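Local coordinates for protein cyclopropane mycolic acid synthase MmaA2 (Mycobacterium tuberculosis, PDB 1TPY) that converts a distal double bond of mycolic acids into a cis cyclopropane ring, taking the methylene group from S-adenosyl-L-methionine, at residues A[19-22]-A[23-26]; A[103-106]-A[107-111]; A[171-174]-A[175-178]; A[185-188]-A[189-193]; A[26-29]-A[30-34]. All coordinates share one frame; numbering follows the deposited sequence.

Contact 1. Residues A[19-22]-A[23-26]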
# COMPACT_ATOMS: atom_id res chain seq x y z
N SER A 19 -2.98 -0.88 16.80
CA SER A 19 -4.35 -0.87 17.30
C SER A 19 -5.31 -0.41 16.21
O SER A 19 -5.16 0.67 15.66
CB SER A 19 -4.49 0.07 18.50
OG SER A 19 -5.86 0.33 18.78
N ASP A 20 -6.30 -1.24 15.90
CA ASP A 20 -7.28 -0.90 14.89
C ASP A 20 -8.06 0.33 15.30
O ASP A 20 -8.43 1.17 14.48
CB ASP A 20 -8.23 -2.07 14.66
CG ASP A 20 -7.66 -3.10 13.72
OD1 ASP A 20 -6.44 -3.03 13.44
OD2 ASP A 20 -8.42 -3.98 13.27
N ASP A 21 -8.32 0.44 16.60
CA ASP A 21 -9.04 1.58 17.13
C ASP A 21 -8.26 2.87 16.87
O ASP A 21 -8.84 3.90 16.55
CB ASP A 21 -9.26 1.40 18.64
CG ASP A 21 -10.33 0.38 18.95
OD1 ASP A 21 -10.32 -0.17 20.07
OD2 ASP A 21 -11.20 0.14 18.08
N PHE A 22 -6.94 2.79 17.00
CA PHE A 22 -6.09 3.96 16.77
C PHE A 22 -6.14 4.38 15.31
O PHE A 22 -6.33 5.55 15.00
CB PHE A 22 -4.65 3.67 17.16
CG PHE A 22 -3.75 4.87 17.07
CD1 PHE A 22 -3.77 5.86 18.05
CD2 PHE A 22 -2.91 5.05 15.97
CE1 PHE A 22 -2.98 7.00 17.94
CE2 PHE A 22 -2.12 6.19 15.85
CZ PHE A 22 -2.15 7.17 16.84
N PHE A 23 -5.98 3.41 14.41
CA PHE A 23 -6.01 3.71 12.98
C PHE A 23 -7.37 4.23 12.55
O PHE A 23 -7.47 5.07 11.66
CB PHE A 23 -5.62 2.48 12.16
CG PHE A 23 -4.15 2.18 12.17
CD1 PHE A 23 -3.66 1.05 12.81
CD2 PHE A 23 -3.24 3.06 11.58
CE1 PHE A 23 -2.29 0.79 12.86
CE2 PHE A 23 -1.87 2.82 11.62
CZ PHE A 23 -1.40 1.68 12.26
N ARG A 24 -8.43 3.73 13.19
CA ARG A 24 -9.77 4.17 12.84
C ARG A 24 -9.97 5.66 13.12
O ARG A 24 -10.88 6.28 12.59
CB ARG A 24 -10.82 3.35 13.60
CG ARG A 24 -11.62 2.41 12.70
CD ARG A 24 -12.84 1.84 13.43
NE ARG A 24 -12.48 0.82 14.42
CZ ARG A 24 -12.02 -0.39 14.11
NH1 ARG A 24 -11.87 -0.75 12.85
NH2 ARG A 24 -11.73 -1.25 15.08
N LEU A 25 -9.12 6.22 13.97
CA LEU A 25 -9.20 7.63 14.32
C LEU A 25 -8.88 8.56 13.16
O LEU A 25 -9.39 9.68 13.10
CB LEU A 25 -8.24 7.97 15.47
CG LEU A 25 -8.45 7.29 16.83
CD1 LEU A 25 -7.38 7.79 17.79
CD2 LEU A 25 -9.85 7.61 17.37
N PHE A 26 -8.03 8.12 12.23
CA PHE A 26 -7.69 9.00 11.11
C PHE A 26 -7.88 8.45 9.70
O PHE A 26 -7.95 9.23 8.75
CB PHE A 26 -6.26 9.54 11.30
CG PHE A 26 -5.18 8.50 11.16
CD1 PHE A 26 -4.68 8.17 9.91
CD2 PHE A 26 -4.64 7.89 12.29
CE1 PHE A 26 -3.64 7.25 9.78
CE2 PHE A 26 -3.61 6.96 12.18
CZ PHE A 26 -3.11 6.64 10.92
O HOH W 1 -13.03 2.33 16.57
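At the short helix 20-24, which Ser19 caps, Asp21 and Arg24 meet on one side, and Phe22 meets Leu25 and Phe26 on another. Asp21 OD2 lies 3.3 Å from Arg24 NH2, a salt bridge whose hydrogen bond is weak. The carboxylate and guanidinium planes are 73° apart, which excludes a flat two-pronged pairing. A water completes the link: it accepts from Arg24 NE at 2.7 Å, in the guanidinium plane, and donates to Asp21 OD2. The arginine chain bends at its third torsion (chi3 -74°), and the guanidinium ends with Asp20 O over the centre of one face.

As the N-cap of this helix, Ser19 accepts through OG from Phe22 N at 3.2 Å. The first full turn follows, with Phe23 N bonded to Ser19 O and Arg24 N to Asp20 O. Leu25 N then shifts to Phe22 O at 3.0 Å, while its bond to Asp21 O is weak.

On the apolar side, the Phe22 side chain runs across that of Leu25 at about a right angle, with Phe22 CD1 4.1 Å from Leu25 CD1. Phe22 CE2 lies 4.0 Å from Phe26 CE2, the two side chains meeting at a slant. Helices 229-245 and 247-253 cover this apolar side, and Tyr262 meets Phe22 edge-to-face. Phe23 packs instead against Trp75 and the S-adenosylmethionine-binding Tyr33.

Contact 2. Residues A[103-106]-A[107-111]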
# COMPACT_ATOMS: atom_id res chain seq x y z
N VAL A 103 -10.10 -8.53 8.34
CA VAL A 103 -10.50 -8.92 7.00
C VAL A 103 -11.38 -10.17 7.07
O VAL A 103 -12.40 -10.25 6.39
CB VAL A 103 -9.27 -9.21 6.09
CG1 VAL A 103 -9.72 -9.82 4.79
CG2 VAL A 103 -8.51 -7.90 5.81
N GLN A 104 -10.99 -11.13 7.89
CA GLN A 104 -11.75 -12.37 8.04
C GLN A 104 -13.18 -12.04 8.48
O GLN A 104 -14.15 -12.43 7.84
CB GLN A 104 -11.08 -13.28 9.08
CG GLN A 104 -11.80 -14.60 9.33
CD GLN A 104 -11.89 -15.46 8.09
OE1 GLN A 104 -12.98 -15.77 7.61
NE2 GLN A 104 -10.74 -15.85 7.56
N LYS A 105 -13.27 -11.30 9.58
CA LYS A 105 -14.55 -10.89 10.13
C LYS A 105 -15.41 -10.19 9.07
O LYS A 105 -16.58 -10.56 8.87
CB LYS A 105 -14.29 -9.96 11.33
CG LYS A 105 -15.49 -9.31 11.96
CD LYS A 105 -15.05 -8.43 13.13
CE LYS A 105 -16.11 -7.40 13.52
NZ LYS A 105 -17.40 -8.04 13.91
N SER A 106 -14.84 -9.22 8.37
CA SER A 106 -15.58 -8.49 7.33
C SER A 106 -16.04 -9.44 6.22
O SER A 106 -17.11 -9.26 5.63
CB SER A 106 -14.72 -7.38 6.72
OG SER A 106 -13.85 -7.90 5.72
N PHE A 107 -15.23 -10.45 5.92
CA PHE A 107 -15.58 -11.42 4.89
C PHE A 107 -16.80 -12.23 5.33
O PHE A 107 -17.72 -12.46 4.54
CB PHE A 107 -14.39 -12.35 4.61
CG PHE A 107 -13.41 -11.80 3.61
CD1 PHE A 107 -12.14 -12.34 3.49
CD2 PHE A 107 -13.78 -10.76 2.75
CE1 PHE A 107 -11.23 -11.84 2.55
CE2 PHE A 107 -12.89 -10.26 1.81
CZ PHE A 107 -11.61 -10.80 1.70
N ASP A 108 -16.80 -12.64 6.59
CA ASP A 108 -17.90 -13.42 7.15
C ASP A 108 -19.22 -12.66 7.09
O ASP A 108 -20.27 -13.24 6.84
CB ASP A 108 -17.58 -13.77 8.61
CG ASP A 108 -16.45 -14.79 8.72
OD1 ASP A 108 -15.88 -14.92 9.83
OD2 ASP A 108 -16.14 -15.45 7.71
N GLU A 109 -19.15 -11.35 7.33
CA GLU A 109 -20.33 -10.50 7.32
C GLU A 109 -20.83 -10.18 5.91
O GLU A 109 -21.86 -9.53 5.76
CB GLU A 109 -20.04 -9.19 8.06
CG GLU A 109 -19.88 -9.35 9.57
CD GLU A 109 -19.59 -8.02 10.26
OE1 GLU A 109 -18.46 -7.50 10.11
OE2 GLU A 109 -20.50 -7.49 10.95
N MET A 110 -20.10 -10.63 4.90
CA MET A 110 -20.50 -10.39 3.51
C MET A 110 -21.44 -11.47 3.02
O MET A 110 -21.26 -12.64 3.33
CB MET A 110 -19.28 -10.37 2.59
CG MET A 110 -18.42 -9.14 2.69
SD MET A 110 -17.16 -9.18 1.40
CE MET A 110 -18.05 -8.37 0.05
N ASP A 111 -22.44 -11.07 2.24
CA ASP A 111 -23.38 -12.05 1.73
C ASP A 111 -23.21 -12.25 0.23
O ASP A 111 -24.12 -11.98 -0.55
CB ASP A 111 -24.81 -11.63 2.04
CG ASP A 111 -25.79 -12.75 1.79
OD1 ASP A 111 -25.71 -13.78 2.50
OD2 ASP A 111 -26.63 -12.60 0.88
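Val103 and Phe107, one turn apart near the end of helix 97-108, form the tight half of this contact. The two side chains lie side by side and point the same way, and Val103 CG1 sits over one face of the Phe107 ring, 3.8 Å from its centroid and 29° off the normal, a CH-pi contact. The shortest approach of Val103 CG1 is 3.4 Å, to Phe107 CE1. The valine places CG1 there by setting it anti to the backbone N (chi1 171°).

Beside this pair, Val103 O is gripped by two donors arriving from the same face of its carbonyl plane: Phe107 N at 2.9 Å and the hydroxyl of Ser106 at 2.8 Å from OG. Ser106 OG, set between the backbone N and the carbonyl carbon, turns back to Val103 O; it has a weak hydrogen bond with Arg80 NH1.

The outer side is looser. Lys105 NZ and Glu109 OE1 are 4.0 Å apart, a long salt bridge between exposed side chains. The ends of Gln104 and Asp108 also come near each other here. Regular helical bonding continues to Glu109 N, which donates to Lys105 O at 3.1 Å, before the chain leaves the helix.

The segment belongs to the beta-alpha-beta unit made by strand 89-94, helix 97-108 and strand 116-120. Val103 and Phe107 pack on Met79 of helix 77-86, Val103 also touches Val118, and Phe107 O accepts from Arg116 NE of strand 116-120.

Contact 3. Residues A[171-174]-A[175-178]; sequences GLTR and QQMV
The extended side chain of Gln176 reaches back to the start of its own helix and takes, with its oxygen, the backbone N-H of Thr173, three residues earlier. Thr173 N to Gln176 OE1 is 2.9 Å with an N-H...O angle of 161°, and the donor lies 26° from the plane of the amide carbonyl. The exchange is reciprocal: Gln176 N donates to Thr173 OG1 at 3.0 Å. Each residue thus uses its side chain to accept from the other's backbone. The threonine hydroxyl can do so because OG1 stands between the backbone N and the carbonyl carbon (chi1 58°), facing the helix start.

The glutamine oxygen is further fixed by water. One water molecule donates both to Gln176 OE1, at 2.8 Å, and to Gly171 O, at 2.7 Å, tying the amide to the end of strand 163-171. The Thr173 N-H and the water thus both donate to this oxygen.

Apolar packing flanks the polar exchange. Leu172 sets its CB toward the helix, and its side chain lies obliquely across the aliphatic part of Gln176, with Leu172 CB 3.8 Å from Gln176 CB; Leu172 CB also meets Met177 CG at 3.9 Å. The methyl end of Met177, CE, rests 3.5 Å from Leu172 O. Regular helical bonds then take over, from Met177 N to Thr173 O and from Val178 N to Arg174 O.

Beyond the segments, Leu172 touches His180 and Met177 touches Tyr277. The arrangement is a capping box, with Thr173 as N-cap, opening helix 174-179 at the protein surface directly after strand 163-171.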
# COMPACT_ATOMS: atom_id res chain seq x y z
N GLY A 171 10.87 6.64 -4.47
CA GLY A 171 11.69 7.76 -4.06
C GLY A 171 12.47 8.21 -5.28
O GLY A 171 12.78 7.40 -6.16
N LEU A 172 12.74 9.50 -5.37
CA LEU A 172 13.51 10.02 -6.48
C LEU A 172 14.96 9.62 -6.26
O LEU A 172 15.40 9.50 -5.13
CB LEU A 172 13.44 11.55 -6.54
CG LEU A 172 12.30 12.23 -7.29
CD1 LEU A 172 10.96 11.90 -6.65
CD2 LEU A 172 12.56 13.73 -7.29
N THR A 173 15.70 9.41 -7.35
CA THR A 173 17.11 9.08 -7.23
C THR A 173 17.76 10.40 -6.80
O THR A 173 17.10 11.44 -6.82
CB THR A 173 17.70 8.65 -8.57
OG1 THR A 173 17.52 9.70 -9.54
CG2 THR A 173 17.01 7.38 -9.08
N ARG A 174 19.03 10.35 -6.42
CA ARG A 174 19.71 11.57 -6.02
C ARG A 174 19.78 12.53 -7.20
O ARG A 174 19.66 13.74 -7.04
CB ARG A 174 21.12 11.25 -5.52
CG ARG A 174 21.17 10.32 -4.31
CD ARG A 174 22.59 9.82 -4.03
NE ARG A 174 23.48 10.89 -3.59
CZ ARG A 174 23.34 11.55 -2.44
NH1 ARG A 174 24.21 12.50 -2.12
NH2 ARG A 174 22.35 11.25 -1.62
N GLN A 175 19.95 11.98 -8.40
CA GLN A 175 20.04 12.81 -9.60
C GLN A 175 18.71 13.47 -9.91
O GLN A 175 18.67 14.63 -10.31
CB GLN A 175 20.52 11.97 -10.80
CG GLN A 175 20.73 12.78 -12.09
CD GLN A 175 21.71 13.94 -11.92
OE1 GLN A 175 21.39 15.09 -12.23
NE2 GLN A 175 22.90 13.64 -11.42
N GLN A 176 17.61 12.74 -9.73
CA GLN A 176 16.30 13.31 -10.00
C GLN A 176 16.05 14.48 -9.05
O GLN A 176 15.51 15.51 -9.45
CB GLN A 176 15.21 12.25 -9.87
CG GLN A 176 15.32 11.13 -10.91
CD GLN A 176 14.27 10.04 -10.74
OE1 GLN A 176 13.96 9.63 -9.63
NE2 GLN A 176 13.72 9.58 -11.85
N MET A 177 16.47 14.33 -7.80
CA MET A 177 16.31 15.40 -6.83
C MET A 177 17.09 16.62 -7.31
O MET A 177 16.59 17.74 -7.26
CB MET A 177 16.81 14.97 -5.45
CG MET A 177 15.87 14.05 -4.70
SD MET A 177 16.43 13.74 -3.01
CE MET A 177 16.86 12.01 -3.10
N VAL A 178 18.31 16.39 -7.78
CA VAL A 178 19.14 17.49 -8.26
C VAL A 178 18.43 18.14 -9.45
O VAL A 178 18.34 19.36 -9.53
CB VAL A 178 20.54 17.00 -8.68
CG1 VAL A 178 21.30 18.12 -9.37
CG2 VAL A 178 21.31 16.52 -7.46
O HOH W 2 12.57 7.30 -8.86

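Contact 4. Residues A[185-188]-A[189-193]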
# COMPACT_ATOMS: atom_id res chain seq x y z
N THR A 185 18.68 18.16 2.81
CA THR A 185 18.77 18.86 4.08
C THR A 185 18.93 17.94 5.28
O THR A 185 18.61 16.75 5.21
CB THR A 185 17.51 19.70 4.32
OG1 THR A 185 16.39 18.83 4.50
CG2 THR A 185 17.26 20.62 3.11
N LEU A 186 19.43 18.49 6.38
CA LEU A 186 19.60 17.71 7.59
C LEU A 186 18.24 17.22 8.06
O LEU A 186 18.11 16.09 8.55
CB LEU A 186 20.27 18.55 8.68
CG LEU A 186 21.77 18.26 8.85
CD1 LEU A 186 22.49 18.41 7.51
CD2 LEU A 186 22.35 19.20 9.90
N TRP A 187 17.22 18.06 7.90
CA TRP A 187 15.88 17.68 8.31
C TRP A 187 15.42 16.45 7.53
O TRP A 187 14.82 15.55 8.11
CB TRP A 187 14.88 18.82 8.06
CG TRP A 187 13.47 18.36 8.25
CD1 TRP A 187 12.80 18.19 9.43
CD2 TRP A 187 12.59 17.87 7.23
NE1 TRP A 187 11.57 17.63 9.21
CE2 TRP A 187 11.41 17.42 7.87
CE3 TRP A 187 12.68 17.76 5.83
CZ2 TRP A 187 10.34 16.87 7.16
CZ3 TRP A 187 11.61 17.22 5.13
CH2 TRP A 187 10.45 16.78 5.79
N LEU A 188 15.70 16.41 6.23
CA LEU A 188 15.31 15.28 5.40
C LEU A 188 15.91 13.98 5.90
O LEU A 188 15.20 13.01 6.14
CB LEU A 188 15.75 15.49 3.94
CG LEU A 188 15.50 14.29 3.02
CD1 LEU A 188 14.00 14.03 2.91
CD2 LEU A 188 16.09 14.55 1.64
N ALA A 189 17.23 13.96 6.05
CA ALA A 189 17.92 12.77 6.52
C ALA A 189 17.37 12.39 7.88
O ALA A 189 17.08 11.23 8.15
CB ALA A 189 19.42 13.03 6.61
N ARG A 190 17.21 13.39 8.74
CA ARG A 190 16.71 13.18 10.09
C ARG A 190 15.29 12.60 10.07
O ARG A 190 14.99 11.66 10.81
CB ARG A 190 16.71 14.51 10.84
CG ARG A 190 16.58 14.40 12.34
CD ARG A 190 16.66 15.79 12.94
NE ARG A 190 17.81 16.52 12.42
CZ ARG A 190 18.00 17.83 12.57
NH1 ARG A 190 17.11 18.56 13.22
NH2 ARG A 190 19.08 18.40 12.06
N PHE A 191 14.43 13.15 9.22
CA PHE A 191 13.07 12.66 9.13
C PHE A 191 13.05 11.22 8.62
O PHE A 191 12.35 10.38 9.17
CB PHE A 191 12.22 13.55 8.22
CG PHE A 191 10.77 13.17 8.19
CD1 PHE A 191 9.97 13.37 9.31
CD2 PHE A 191 10.21 12.59 7.05
CE1 PHE A 191 8.63 12.98 9.30
CE2 PHE A 191 8.88 12.20 7.04
CZ PHE A 191 8.08 12.39 8.16
N LEU A 192 13.82 10.94 7.58
CA LEU A 192 13.88 9.59 7.02
C LEU A 192 14.34 8.57 8.07
O LEU A 192 13.81 7.46 8.15
CB LEU A 192 14.83 9.57 5.81
CG LEU A 192 14.24 9.81 4.41
CD1 LEU A 192 13.15 10.85 4.46
CD2 LEU A 192 15.34 10.24 3.46
N LYS A 193 15.32 8.95 8.88
CA LYS A 193 15.81 8.05 9.91
C LYS A 193 14.66 7.81 10.91
O LYS A 193 14.45 6.69 11.37
CB LYS A 193 17.01 8.68 10.61
CG LYS A 193 17.71 7.76 11.60
CD LYS A 193 18.87 8.49 12.29
CE LYS A 193 19.56 7.60 13.31
NZ LYS A 193 20.62 8.35 14.05
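One face of the Trp187 indole carries Phe191 CB, which stands 4.2 Å from the centroid of the six-membered ring and 22° off its normal, a CH-pi contact one turn along helix 186-199. The Phe191 ring itself is nearly parallel to the indole, planes at 16°, but is slid so far that the centroids are 5.3 Å apart and the rings barely overlap. The nearest ring atoms are Trp187 CZ2 and Phe191 CG at 3.9 Å. Both residues set CG anti to the backbone N, a shared torsion consistent with the side chains running side by side and pointing the same way. Around the guanidinium of Arg190, Leu186 CD2 lies at the edge, in plane.

Thr185 is the N-cap of this helix, its OG1 accepting from Leu188 N at 3.1 Å. Helical bonds run on through Phe191 N to Trp187 O.

Helix 256-275 covers the aromatic side: Lys271 makes a cation-pi contact with Trp187, and Phe191 packs on Leu272 and on Cys269, probably the active-site cysteine, as in related enzymes. The Leu192 side chain lies about 5 Å from the bound cetyl-trimethyl-ammonium (nearest atoms), and within the helix Leu192 CD1 meets Leu188 CD1 at 3.6 Å.

Contact 5. Residues A[26-29]-A[30-34]. With SAH (S-adenosyl-L-homocysteine), chain C; 16A (cetyl-trimethyl-ammonium), chain D.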
# COMPACT_ATOMS: atom_id res chain seq x y z
N PHE A 26 -8.03 8.12 12.23
CA PHE A 26 -7.69 9.00 11.11
C PHE A 26 -7.88 8.45 9.70
O PHE A 26 -7.95 9.23 8.75
CB PHE A 26 -6.26 9.54 11.30
CG PHE A 26 -5.18 8.50 11.16
CD1 PHE A 26 -4.68 8.17 9.91
CD2 PHE A 26 -4.64 7.89 12.29
CE1 PHE A 26 -3.64 7.25 9.78
CE2 PHE A 26 -3.61 6.96 12.18
CZ PHE A 26 -3.11 6.64 10.92
N LEU A 27 -7.98 7.14 9.55
CA LEU A 27 -8.18 6.59 8.21
C LEU A 27 -9.64 6.82 7.82
O LEU A 27 -10.47 7.10 8.69
CB LEU A 27 -7.88 5.09 8.18
CG LEU A 27 -6.44 4.67 8.48
CD1 LEU A 27 -6.33 3.14 8.42
CD2 LEU A 27 -5.50 5.32 7.46
N ASP A 28 -9.95 6.72 6.54
CA ASP A 28 -11.33 6.90 6.11
C ASP A 28 -12.06 5.65 6.60
O ASP A 28 -11.42 4.69 7.04
CB ASP A 28 -11.43 7.00 4.59
CG ASP A 28 -11.27 5.67 3.90
OD1 ASP A 28 -10.12 5.22 3.71
OD2 ASP A 28 -12.30 5.06 3.58
N PRO A 29 -13.40 5.64 6.54
CA PRO A 29 -14.17 4.47 7.00
C PRO A 29 -13.75 3.09 6.48
O PRO A 29 -13.89 2.10 7.20
CB PRO A 29 -15.60 4.84 6.61
CG PRO A 29 -15.60 6.34 6.78
CD PRO A 29 -14.30 6.73 6.12
N THR A 30 -13.26 3.02 5.24
CA THR A 30 -12.86 1.73 4.67
C THR A 30 -11.50 1.29 5.20
O THR A 30 -11.02 0.20 4.86
CB THR A 30 -12.72 1.80 3.13
OG1 THR A 30 -11.54 2.55 2.81
CG2 THR A 30 -13.93 2.47 2.51
N GLN A 31 -10.87 2.13 6.00
CA GLN A 31 -9.57 1.83 6.57
C GLN A 31 -8.51 1.58 5.49
O GLN A 31 -7.59 0.78 5.67
CB GLN A 31 -9.66 0.60 7.50
CG GLN A 31 -10.79 0.67 8.53
CD GLN A 31 -10.74 1.92 9.39
OE1 GLN A 31 -9.71 2.24 9.99
NE2 GLN A 31 -11.86 2.64 9.45
N THR A 32 -8.66 2.27 4.36
CA THR A 32 -7.67 2.15 3.30
C THR A 32 -6.48 2.93 3.83
O THR A 32 -6.65 3.99 4.43
CB THR A 32 -8.18 2.77 1.98
OG1 THR A 32 -9.33 2.04 1.52
CG2 THR A 32 -7.10 2.70 0.92
N TYR A 33 -5.29 2.40 3.64
CA TYR A 33 -4.10 3.03 4.17
C TYR A 33 -3.06 3.15 3.06
O TYR A 33 -2.05 2.46 3.06
CB TYR A 33 -3.57 2.17 5.32
CG TYR A 33 -2.63 2.86 6.28
CD1 TYR A 33 -2.05 2.14 7.33
CD2 TYR A 33 -2.31 4.21 6.16
CE1 TYR A 33 -1.18 2.74 8.22
CE2 TYR A 33 -1.43 4.83 7.05
CZ TYR A 33 -0.87 4.08 8.08
OH TYR A 33 -0.01 4.65 8.99
N SER A 34 -3.34 4.05 2.12
CA SER A 34 -2.49 4.28 0.97
C SER A 34 -3.00 5.53 0.24
O SER A 34 -4.11 5.98 0.49
CB SER A 34 -2.52 3.07 0.04
OG SER A 34 -3.86 2.66 -0.22
N SAH C . -3.08 -2.55 0.49
CA SAH C . -3.73 -1.95 1.65
CB SAH C . -2.79 -1.91 2.88
CG SAH C . -1.45 -1.20 2.74
SD SAH C . -0.47 -1.21 4.26
C SAH C . -4.22 -0.54 1.32
O SAH C . -3.87 -0.03 0.24
OXT SAH C . -4.94 0.05 2.16
C5' SAH C . 0.88 -2.35 3.84
C4' SAH C . 0.36 -3.79 3.73
O4' SAH C . 1.28 -4.68 3.06
C3' SAH C . 0.06 -4.43 5.09
O3' SAH C . -1.18 -5.15 5.00
C2' SAH C . 1.23 -5.35 5.31
O2' SAH C . 0.91 -6.40 6.23
C1' SAH C . 1.49 -5.82 3.91
N9 SAH C . 2.87 -6.42 3.69
C8 SAH C . 4.11 -5.94 3.93
N7 SAH C . 5.10 -6.72 3.62
C5 SAH C . 4.45 -7.84 3.11
C6 SAH C . 4.90 -9.08 2.57
N6 SAH C . 6.19 -9.39 2.47
N1 SAH C . 3.95 -9.98 2.15
C2 SAH C . 2.64 -9.67 2.25
N3 SAH C . 2.10 -8.54 2.74
C4 SAH C . 3.08 -7.66 3.15
C1 16A D . 2.03 7.60 4.10
C2 16A D . 3.43 7.00 4.19
C3 16A D . 4.44 7.88 3.43
C4 16A D . 5.88 7.40 3.47
C5 16A D . 6.76 8.38 2.67
C6 16A D . 8.26 8.04 2.61
C7 16A D . 9.08 8.04 3.92
C8 16A D . 10.41 7.26 3.95
C9 16A D . 10.38 5.79 3.45
C10 16A D . 9.53 4.80 4.27
C11 16A D . 9.12 3.49 3.55
C12 16A D . 7.94 2.73 4.18
C13 16A D . 6.63 2.97 3.42
C14 16A D . 5.46 2.29 4.12
C15 16A D . 4.17 2.81 3.45
C16 16A D . 2.97 2.25 4.23
N1 16A D . 1.49 2.53 3.96
C17 16A D . 0.45 2.09 4.69
C18 16A D . 1.23 4.01 3.85
C19 16A D . 1.14 1.98 2.60
O HOH W 3 -11.96 5.54 10.28
O HOH W 4 -7.87 6.38 4.22
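Hydrogen bonds to Asp28 dominate where 26-29 folds back against 30-34. Asp28 OD2 accepts twice from Thr30: Thr30 OG1 donates to the syn lone pair of Asp28 OD2, at 2.7 Å, while Thr30 N, at 2.8 Å, arrives from above the carboxylate plane. The carboxylate reaches both because CG lies between the backbone N and the carbonyl carbon (chi1 76°). Its other oxygen, OD1, accepts weakly from Thr32 N and also takes a water proton; the same water donates to Thr32 O and accepts from Asp28 N.

The bond from Thr30 N makes an Asx turn at Asp28, overlapping a type I beta turn from Asp28 to Gln31 that is closed by Gln31 N to Asp28 O at 2.8 Å. Gln31 NE2 donates to Pro29 O from above that carbonyl plane, and a second water accepts from Gln31 NE2 and lies close to Leu27 O.

Apolar contact is made by Leu27 and Tyr33: Leu27 CD2 touches Tyr33 CD2 at 3.6 Å, the two side chains crossing at about a right angle. The tyrosine hydroxyl is hydrogen-bonded to Tyr265 OH and His15 NE2.

Ligand contacts follow at the end of the segment. Tyr33 N donates to OXT of S-adenosylhomocysteine at 2.8 Å and nearly straight, 176°; Ser34 OG, also hydrogen-bonded to Lys52 NZ, donates to the other carboxylate oxygen, O, at 2.7 Å. Methyl C17 of cetyl-trimethyl-ammonium sits 3.5 Å above the centre of the Tyr33 ring.

In the fold
Along the chain the order is contact 1, contact 5, contact 2, contact 3, contact 4. Contacts 1 and 5 share Phe26 and touch directly, with centres about 9 Å apart, so helix 20-24 backs the loop that holds the cofactor product. Contact 2, about 17 Å from contact 5 by centres, lies on helix 97-108, which connects neighbouring parallel strands of the seven-stranded Rossmann-like sheet. Contact 3, at the start of helix 174-179, and contact 4, on helix 186-199, follow each other beyond strand 163-171, centres about 15 Å apart. They stand on the opposite side of the chain's centre from contact 2; contact 4 comes within about 5 Å (nearest atoms) of the bound cetyl-trimethyl-ammonium, whose head group meets contact 5.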